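Local coordinates for phosphate binding protein (Planctomyces limnophilus, PDB 4JWO), which probably binds phosphate as part of a system that transports it across the cytoplasmic membrane, at residues A[59-63]-A[86-90]; A[98-102]-A[113-119]; A[162-166]-A[178-183]. All coordinates share one frame; numbering follows the deposited sequence.

Interaction 1. Residues A[59-63]-A[86-90]; sequences ISGTI and FPEVK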
loop_
_atom_site.group_PDB
_atom_site.type_symbol
_atom_site.label_atom_id
_atom_site.label_comp_id
_atom_site.label_asym_id
_atom_site.label_seq_id
_atom_site.Cartn_x
_atom_site.Cartn_y
_atom_site.Cartn_z
ATOM N N ILE A 59 1.952 4.691 31.200
ATOM C CA ILE A 59 1.297 5.121 29.969
ATOM C C ILE A 59 -0.120 4.538 29.900
ATOM O O ILE A 59 -0.312 3.345 30.140
ATOM C CB ILE A 59 2.110 4.689 28.724
ATOM C CG1 ILE A 59 3.363 5.554 28.574
ATOM C CG2 ILE A 59 1.277 4.800 27.471
ATOM C CD1 ILE A 59 3.074 7.038 28.436
ATOM N N SER A 60 -1.111 5.372 29.582
ATOM C CA SER A 60 -2.504 4.918 29.572
ATOM C C SER A 60 -3.431 5.721 28.657
ATOM O O SER A 60 -3.088 6.815 28.210
ATOM C CB SER A 60 -3.069 4.944 30.991
ATOM O OG SER A 60 -3.300 6.277 31.414
ATOM N N GLY A 61 -4.612 5.167 28.396
ATOM C CA GLY A 61 -5.631 5.865 27.631
ATOM C C GLY A 61 -6.077 5.161 26.362
ATOM O O GLY A 61 -5.584 4.085 26.020
ATOM N N THR A 62 -7.022 5.779 25.661
ATOM C CA THR A 62 -7.532 5.241 24.408
ATOM C C THR A 62 -6.986 6.032 23.225
ATOM O O THR A 62 -6.983 7.264 23.241
ATOM C CB THR A 62 -9.069 5.288 24.365
ATOM O OG1 THR A 62 -9.599 4.645 25.529
ATOM C CG2 THR A 62 -9.598 4.591 23.115
ATOM N N ILE A 63 -6.520 5.312 22.208
ATOM C CA ILE A 63 -6.091 5.918 20.955
ATOM C C ILE A 63 -7.007 5.415 19.846
ATOM O O ILE A 63 -7.097 4.212 19.608
ATOM C CB ILE A 63 -4.637 5.544 20.623
ATOM C CG1 ILE A 63 -3.727 5.794 21.825
ATOM C CG2 ILE A 63 -4.134 6.328 19.413
ATOM C CD1 ILE A 63 -2.331 5.230 21.655
ATOM N N PHE A 86 2.264 -1.971 26.694
ATOM C CA PHE A 86 1.587 -0.960 27.504
ATOM C C PHE A 86 0.121 -1.323 27.747
ATOM O O PHE A 86 -0.764 -0.792 27.075
ATOM C CB PHE A 86 1.648 0.399 26.801
ATOM C CG PHE A 86 3.043 0.933 26.621
ATOM C CD1 PHE A 86 3.859 1.151 27.718
ATOM C CD2 PHE A 86 3.525 1.253 25.360
ATOM C CE1 PHE A 86 5.139 1.652 27.560
ATOM C CE2 PHE A 86 4.804 1.758 25.196
ATOM C CZ PHE A 86 5.611 1.959 26.299
ATOM N N PRO A 87 -0.142 -2.215 28.721
ATOM C CA PRO A 87 -1.474 -2.813 28.910
ATOM C C PRO A 87 -2.598 -1.828 29.242
ATOM O O PRO A 87 -3.769 -2.178 29.076
ATOM C CB PRO A 87 -1.264 -3.778 30.084
ATOM C CG PRO A 87 0.208 -4.023 30.128
ATOM C CD PRO A 87 0.832 -2.735 29.694
ATOM N N GLU A 88 -2.256 -0.627 29.700
ATOM C CA GLU A 88 -3.262 0.364 30.078
ATOM C C GLU A 88 -3.635 1.275 28.916
ATOM O O GLU A 88 -4.331 2.278 29.097
ATOM C CB GLU A 88 -2.780 1.192 31.268
ATOM C CG GLU A 88 -2.646 0.381 32.541
ATOM C CD GLU A 88 -1.587 0.931 33.470
ATOM O OE1 GLU A 88 -0.460 0.390 33.463
ATOM O OE2 GLU A 88 -1.878 1.898 34.208
ATOM N N VAL A 89 -3.169 0.915 27.725
ATOM C CA VAL A 89 -3.515 1.628 26.507
ATOM C C VAL A 89 -4.432 0.764 25.656
ATOM O O VAL A 89 -4.112 -0.389 25.357
ATOM C CB VAL A 89 -2.266 1.967 25.685
ATOM C CG1 VAL A 89 -2.614 2.945 24.576
ATOM C CG2 VAL A 89 -1.211 2.550 26.583
ATOM N N LYS A 90 -5.579 1.317 25.274
ATOM C CA LYS A 90 -6.486 0.614 24.375
ATOM C C LYS A 90 -6.464 1.258 22.998
ATOM O O LYS A 90 -6.727 2.453 22.854
ATOM C CB LYS A 90 -7.915 0.591 24.927
ATOM C CG LYS A 90 -8.878 -0.275 24.113
ATOM C CD LYS A 90 -10.250 -0.382 24.786
ATOM C CE LYS A 90 -11.058 0.911 24.662
ATOM N NZ LYS A 90 -12.074 0.859 23.564
#

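Interaction 2. Residues A[98-102]-A[113-119]; sequences TGGGF and TGASRPI. With SO4 (sulfate ion), chain B.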
loop_
_atom_site.group_PDB
_atom_site.type_symbol
_atom_site.label_atom_id
_atom_site.label_comp_id
_atom_site.label_asym_id
_atom_site.label_seq_id
_atom_site.Cartn_x
_atom_site.Cartn_y
_atom_site.Cartn_z
ATOM N N THR A 98 -8.592 6.035 3.189
ATOM C CA THR A 98 -7.757 7.222 3.346
ATOM C C THR A 98 -8.629 8.460 3.453
ATOM O O THR A 98 -8.495 9.239 4.393
ATOM C CB THR A 98 -6.756 7.393 2.196
ATOM O OG1 THR A 98 -5.784 6.338 2.242
ATOM C CG2 THR A 98 -6.034 8.718 2.331
ATOM N N GLY A 99 -9.534 8.627 2.493
ATOM C CA GLY A 99 -10.420 9.775 2.477
ATOM C C GLY A 99 -11.427 9.723 3.608
ATOM O O GLY A 99 -11.722 10.743 4.236
ATOM N N GLY A 100 -11.964 8.533 3.862
ATOM C CA GLY A 100 -12.889 8.338 4.963
ATOM C C GLY A 100 -12.215 8.638 6.286
ATOM O O GLY A 100 -12.800 9.260 7.161
ATOM N N GLY A 101 -10.966 8.196 6.424
ATOM C CA GLY A 101 -10.196 8.477 7.621
ATOM C C GLY A 101 -9.913 9.961 7.798
ATOM O O GLY A 101 -9.992 10.490 8.901
ATOM N N PHE A 102 -9.557 10.633 6.709
ATOM C CA PHE A 102 -9.334 12.073 6.775
ATOM C C PHE A 102 -10.622 12.826 7.116
ATOM O O PHE A 102 -10.579 13.880 7.756
ATOM C CB PHE A 102 -8.743 12.601 5.461
ATOM C CG PHE A 102 -7.239 12.523 5.387
ATOM C CD1 PHE A 102 -6.442 13.145 6.339
ATOM C CD2 PHE A 102 -6.625 11.859 4.341
ATOM C CE1 PHE A 102 -5.049 13.084 6.251
ATOM C CE2 PHE A 102 -5.232 11.795 4.249
ATOM C CZ PHE A 102 -4.453 12.408 5.207
ATOM N N THR A 113 -4.667 8.883 11.795
ATOM C CA THR A 113 -5.217 8.324 10.569
ATOM C C THR A 113 -4.126 7.857 9.599
ATOM O O THR A 113 -3.100 8.523 9.424
ATOM C CB THR A 113 -6.237 9.286 9.908
ATOM O OG1 THR A 113 -7.001 8.577 8.925
ATOM C CG2 THR A 113 -5.544 10.485 9.277
ATOM N N GLY A 114 -4.351 6.691 9.006
ATOM C CA GLY A 114 -3.411 6.090 8.065
ATOM C C GLY A 114 -3.812 6.456 6.651
ATOM O O GLY A 114 -4.994 6.406 6.311
ATOM N N ALA A 115 -2.843 6.838 5.825
ATOM C CA ALA A 115 -3.147 7.319 4.484
ATOM C C ALA A 115 -2.270 6.631 3.459
ATOM O O ALA A 115 -1.069 6.469 3.676
ATOM C CB ALA A 115 -2.947 8.818 4.410
ATOM N N SER A 116 -2.872 6.231 2.342
ATOM C CA SER A 116 -2.086 5.611 1.280
ATOM C C SER A 116 -1.630 6.664 0.278
ATOM O O SER A 116 -1.034 6.346 -0.741
ATOM C CB SER A 116 -2.888 4.526 0.574
ATOM O OG SER A 116 -3.987 5.089 -0.105
ATOM N N ARG A 117 -1.901 7.922 0.591
ATOM C CA ARG A 117 -1.442 9.043 -0.216
ATOM C C ARG A 117 -1.309 10.213 0.727
ATOM O O ARG A 117 -1.926 10.212 1.792
ATOM C CB ARG A 117 -2.473 9.383 -1.292
ATOM C CG ARG A 117 -3.866 9.599 -0.734
ATOM C CD ARG A 117 -4.686 10.561 -1.568
ATOM N NE ARG A 117 -6.062 10.644 -1.075
ATOM C CZ ARG A 117 -6.440 11.375 -0.032
ATOM N NH1 ARG A 117 -5.541 12.096 0.626
ATOM N NH2 ARG A 117 -7.714 11.385 0.354
ATOM N N PRO A 118 -0.524 11.225 0.347
ATOM C CA PRO A 118 -0.453 12.413 1.199
ATOM C C PRO A 118 -1.813 13.099 1.306
ATOM O O PRO A 118 -2.641 12.993 0.395
ATOM C CB PRO A 118 0.524 13.317 0.449
ATOM C CG PRO A 118 1.335 12.394 -0.392
ATOM C CD PRO A 118 0.381 11.323 -0.812
ATOM N N ILE A 119 -2.037 13.786 2.421
ATOM C CA ILE A 119 -3.189 14.660 2.585
ATOM C C ILE A 119 -3.324 15.600 1.384
ATOM O O ILE A 119 -2.325 16.113 0.878
ATOM C CB ILE A 119 -3.061 15.453 3.909
ATOM C CG1 ILE A 119 -4.355 16.187 4.252
ATOM C CG2 ILE A 119 -1.858 16.413 3.888
ATOM C CD1 ILE A 119 -4.272 16.901 5.575
HETATM S S SO4 B . -7.396 3.561 0.590
HETATM O O1 SO4 B . -7.273 2.649 -0.541
HETATM O O2 SO4 B . -6.111 4.161 0.920
HETATM O O3 SO4 B . -8.319 4.620 0.220
HETATM O O4 SO4 B . -7.883 2.805 1.749
HETATM O O HOH W 1 -6.480 8.754 6.286
#

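Interaction 3. Residues A[162-166]-A[178-183]; sequences ELNKI and EVREGW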
loop_
_atom_site.group_PDB
_atom_site.type_symbol
_atom_site.label_atom_id
_atom_site.label_comp_id
_atom_site.label_asym_id
_atom_site.label_seq_id
_atom_site.Cartn_x
_atom_site.Cartn_y
_atom_site.Cartn_z
ATOM N N GLU A 162 -2.773 -0.836 -20.446
ATOM C CA GLU A 162 -3.004 -2.234 -20.798
ATOM C C GLU A 162 -3.520 -3.031 -19.616
ATOM O O GLU A 162 -4.410 -3.867 -19.758
ATOM C CB GLU A 162 -1.743 -2.877 -21.378
ATOM C CG GLU A 162 -1.529 -2.469 -22.811
ATOM C CD GLU A 162 -0.124 -2.718 -23.302
ATOM O OE1 GLU A 162 0.778 -2.980 -22.476
ATOM O OE2 GLU A 162 0.077 -2.644 -24.535
ATOM N N LEU A 163 -2.973 -2.759 -18.440
ATOM C CA LEU A 163 -3.451 -3.441 -17.246
ATOM C C LEU A 163 -4.910 -3.081 -16.966
ATOM O O LEU A 163 -5.696 -3.927 -16.521
ATOM C CB LEU A 163 -2.534 -3.136 -16.058
ATOM C CG LEU A 163 -1.138 -3.786 -16.204
ATOM C CD1 LEU A 163 -0.125 -3.189 -15.224
ATOM C CD2 LEU A 163 -1.201 -5.304 -16.029
ATOM N N ASN A 164 -5.280 -1.835 -17.244
ATOM C CA ASN A 164 -6.660 -1.392 -17.067
ATOM C C ASN A 164 -7.575 -2.069 -18.078
ATOM O O ASN A 164 -8.687 -2.468 -17.766
ATOM C CB ASN A 164 -6.753 0.142 -17.154
ATOM C CG ASN A 164 -8.175 0.640 -17.211
ATOM O OD1 ASN A 164 -8.591 1.229 -18.212
ATOM N ND2 ASN A 164 -8.936 0.418 -16.140
ATOM N N LYS A 165 -7.085 -2.221 -19.299
ATOM C CA LYS A 165 -7.830 -2.915 -20.335
ATOM C C LYS A 165 -8.185 -4.338 -19.882
ATOM O O LYS A 165 -9.268 -4.846 -20.173
ATOM C CB LYS A 165 -6.977 -2.956 -21.611
ATOM C CG LYS A 165 -7.718 -3.312 -22.867
ATOM C CD LYS A 165 -6.764 -3.222 -24.053
ATOM C CE LYS A 165 -7.484 -3.375 -25.373
ATOM N NZ LYS A 165 -6.508 -3.338 -26.499
ATOM N N ILE A 166 -7.266 -4.966 -19.158
ATOM C CA ILE A 166 -7.459 -6.332 -18.667
ATOM C C ILE A 166 -8.347 -6.379 -17.417
ATOM O O ILE A 166 -9.248 -7.215 -17.315
ATOM C CB ILE A 166 -6.108 -6.976 -18.324
ATOM C CG1 ILE A 166 -5.285 -7.213 -19.596
ATOM C CG2 ILE A 166 -6.309 -8.293 -17.588
ATOM C CD1 ILE A 166 -3.841 -7.506 -19.316
ATOM N N GLU A 178 -5.935 -9.567 -27.414
ATOM C CA GLU A 178 -6.888 -8.484 -27.232
ATOM C C GLU A 178 -6.280 -7.324 -26.450
ATOM O O GLU A 178 -6.863 -6.241 -26.395
ATOM C CB GLU A 178 -8.150 -9.002 -26.517
ATOM C CG GLU A 178 -8.998 -9.920 -27.383
ATOM C CD GLU A 178 -10.078 -10.656 -26.607
ATOM O OE1 GLU A 178 -9.898 -10.870 -25.394
ATOM O OE2 GLU A 178 -11.106 -11.030 -27.212
ATOM N N VAL A 179 -5.113 -7.545 -25.848
ATOM C CA VAL A 179 -4.456 -6.506 -25.056
ATOM C C VAL A 179 -3.560 -5.633 -25.925
ATOM O O VAL A 179 -3.617 -4.412 -25.863
ATOM C CB VAL A 179 -3.635 -7.105 -23.902
ATOM C CG1 VAL A 179 -3.052 -5.986 -23.026
ATOM C CG2 VAL A 179 -4.511 -8.026 -23.072
ATOM N N ARG A 180 -2.736 -6.269 -26.744
ATOM C CA ARG A 180 -1.858 -5.550 -27.657
ATOM C C ARG A 180 -1.801 -6.284 -28.984
ATOM O O ARG A 180 -1.740 -7.515 -29.014
ATOM C CB ARG A 180 -0.442 -5.422 -27.081
ATOM C CG ARG A 180 0.499 -4.565 -27.941
ATOM C CD ARG A 180 1.908 -4.585 -27.392
ATOM N NE ARG A 180 1.967 -4.064 -26.030
ATOM C CZ ARG A 180 3.090 -3.784 -25.383
ATOM N NH1 ARG A 180 4.256 -3.944 -25.992
ATOM N NH2 ARG A 180 3.042 -3.329 -24.134
ATOM N N GLU A 181 -1.822 -5.510 -30.070
ATOM C CA GLU A 181 -1.764 -6.021 -31.432
ATOM C C GLU A 181 -0.651 -7.039 -31.585
ATOM O O GLU A 181 0.504 -6.756 -31.264
ATOM C CB GLU A 181 -1.502 -4.871 -32.417
ATOM C CG GLU A 181 -1.409 -5.312 -33.864
ATOM C CD GLU A 181 -2.763 -5.634 -34.459
ATOM O OE1 GLU A 181 -3.778 -5.123 -33.936
ATOM O OE2 GLU A 181 -2.814 -6.397 -35.446
ATOM N N GLY A 182 -1.002 -8.230 -32.056
ATOM C CA GLY A 182 -0.009 -9.222 -32.408
ATOM C C GLY A 182 0.321 -10.235 -31.329
ATOM O O GLY A 182 0.911 -11.264 -31.623
ATOM N N TRP A 183 -0.064 -9.960 -30.089
ATOM C CA TRP A 183 0.200 -10.903 -29.003
ATOM C C TRP A 183 -0.583 -12.200 -29.249
ATOM O O TRP A 183 -1.584 -12.196 -29.974
ATOM C CB TRP A 183 -0.170 -10.284 -27.650
ATOM C CG TRP A 183 0.872 -9.362 -27.099
ATOM C CD1 TRP A 183 2.054 -9.018 -27.686
ATOM C CD2 TRP A 183 0.824 -8.677 -25.845
ATOM N NE1 TRP A 183 2.755 -8.157 -26.868
ATOM C CE2 TRP A 183 2.020 -7.929 -25.732
ATOM C CE3 TRP A 183 -0.108 -8.623 -24.800
ATOM C CZ2 TRP A 183 2.307 -7.136 -24.617
ATOM C CZ3 TRP A 183 0.171 -7.831 -23.691
ATOM C CH2 TRP A 183 1.374 -7.097 -23.610
HETATM O O HOH W 2 -2.018 -2.192 -26.235
#

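Interaction 1. Residues A[59-63]-A[86-90]
The Phe86 ring has Ile59 CG2 over one face, offset toward the rim of the ring. The methyl sits 4.3 Å above the ring plane. Ile59 CB also nears the ring, 4.1 Å from Phe86 CD1, and comes in obliquely. Outside the two segments, Phe82 packs against Phe86 with the rings edge-to-face, and Glu302 of helix 298-308 touches Phe86 as well. The same CG2 branch of Ile59 meets a second apolar group. Ile59 CG2 lies 3.5 Å from Val89 CG2, tighter than usual van der Waals contact, and the two side chains run side by side. In Ile59, CG2 is anti to the backbone N and CG1 is anti to the carbonyl carbon (chi1 -74°). This sets the CG2 methyl against Phe86 and Val89; CG1 takes another course. Val89 uses its other methyl, CG1, to touch Ile63 CD1 at 3.7 Å.

The contact joins the two parallel strands of a beta-alpha-beta unit at their N-terminal ends. Strand 61-67 is followed by helix 72-85, and the chain returns in strand 89-93. Phe86 is the first residue beyond the helix. A type I turn from Phe86 to Val89 carries the chain into the second strand.

The strands are joined by three backbone hydrogen bonds. Gly61 N donates to Glu88 O at 3.0 Å, and Lys90 N returns to Gly61 O at 2.9 Å. Ile63 N then donates to Lys90 O at 2.9 Å. At Gly61 the backbone angles would force any side chain into the carbonyl oxygen of Ser60. On the other face from Val89, Thr62 and Lys90 lie side by side, with Thr62 OG1 and Lys90 CE 4.1 Å apart. Pro298 and Glu299 of helix 298-308 touch Ile59, and Glu299 also reaches Ile63.

Interaction 2. Residues A[98-102]-A[113-119]
Helix 98-102 and strand 113-115 run nearly antiparallel, with 150° between their directions and axes 7.6 Å apart at closest approach. The CA atoms of Thr98 and Ala115 come within 4.7 Å. Gly101 faces the strand, and a CB there would clash with Thr113 OG1. One water bridges the helix and the strand. It donates to Thr98 O and Gly114 O and accepts from Thr113 OG1.

Thr98 carries the polar side of the contact. Ser116 N donates to Thr98 OG1 at 2.9 Å in a nearly straight bond. Thr98 OG1 in turn donates to sulfate O2 at 2.6 Å. In one of its two modelled conformers, Ser116 OG also donates to O2. Thr98 N donates to O3. Ser68 and Ser69 also bind the ion. With OG1 beside the backbone N (chi1 -67°), Thr98 turns its hydroxyl to the sulfate and its methyl to Arg117. Thr98 CG2 lies 3.6 Å above the centre of the Arg117 guanidinium.

Phe102 approaches the guanidinium obliquely, on the same side as the Thr98 methyl; the two planes are 12° apart. Phe102 CE2 is 3.6 Å from Arg117 NH1. Ile119 CG1 makes a CH-pi contact over a ring face, 4.1 Å from the Phe102 centroid. Arg117 NH1 also bonds Pro118 O, and NH2 forms a salt bridge with Glu123. A leucine in place of Arg117 would probably leave Glu123 without its charged mate and Pro118 O without this donor.

The sulfate probably comes from the crystallisation liquor. Its tetrahedral shape and its hold by hydroxyls and backbone N-H groups at a helix start are consistent with the phosphate site of a PstS protein. Because Thr98 OG1 accepts from Ser116 N, its proton is probably directed to the anion.

Interaction 3. Residues A[162-166]-A[178-183]
Arg180 runs extended through its first two torsions and then turns about the CG-CD bond (chi3 -60°), which brings its NE and NH2 side to the Glu162 carboxylate. Glu162 meets it with CG anti to the carbonyl carbon (chi1 -78°) and an extended chain beyond. They form a side-on salt bridge through two nitrogens. Arg180 NH2 donates to Glu162 OE1 at 2.8 Å, on the syn lone pair and in the guanidinium plane. Arg180 NE reaches Glu162 OE2 at 2.8 Å, also on the syn side but 24° out of the carboxylate plane. NH2 adds a weak bond to OE2. The two groups are nearly coplanar. Trp183 CZ2 lies over one guanidinium face, offset toward its rim, and Arg180 CB lies over the centre of the indole.

Lys165, fully extended, spans two carbonyls. Its NZ donates to Glu178 O at 2.9 Å and to Val179 O at 3.1 Å, the latter from above the carbonyl plane. A water links Val179 O to Glu162 OE2. The apolar part of the contact is Val179: its CG2 packs on Ile166 CG1 at 3.7 Å, while its CG1 rests against Glu162 CB.

The contact ties the loop between helix 160-167 and strand 189-192 back onto that helix. Met158 of strand 157-159 touches both Ile166 and Trp183, and Ile188, just before strand 189-192, packs on Val179.

Interaction 2 is the buried contact, centred about 12 Å from the centre of the chain. Interactions 1 and 3 are partly buried and lie on opposite sides of that centre, with their own centres about 52 Å apart. Interactions 1 and 2 reach the same sheet: strand 61-67 pairs with both 89-93 and 112-115, and strand 89-93 leads into helix 98-106. Interaction 3 shares none of these elements. Regular strand pairing with apolar packing dominates in interaction 1. Interaction 2 combines anion binding with aromatic packing. In interaction 3, a salt bridge, Lys165 on backbone carbonyls and apolar packing by Val179 fasten a loop without regular structure to a helix.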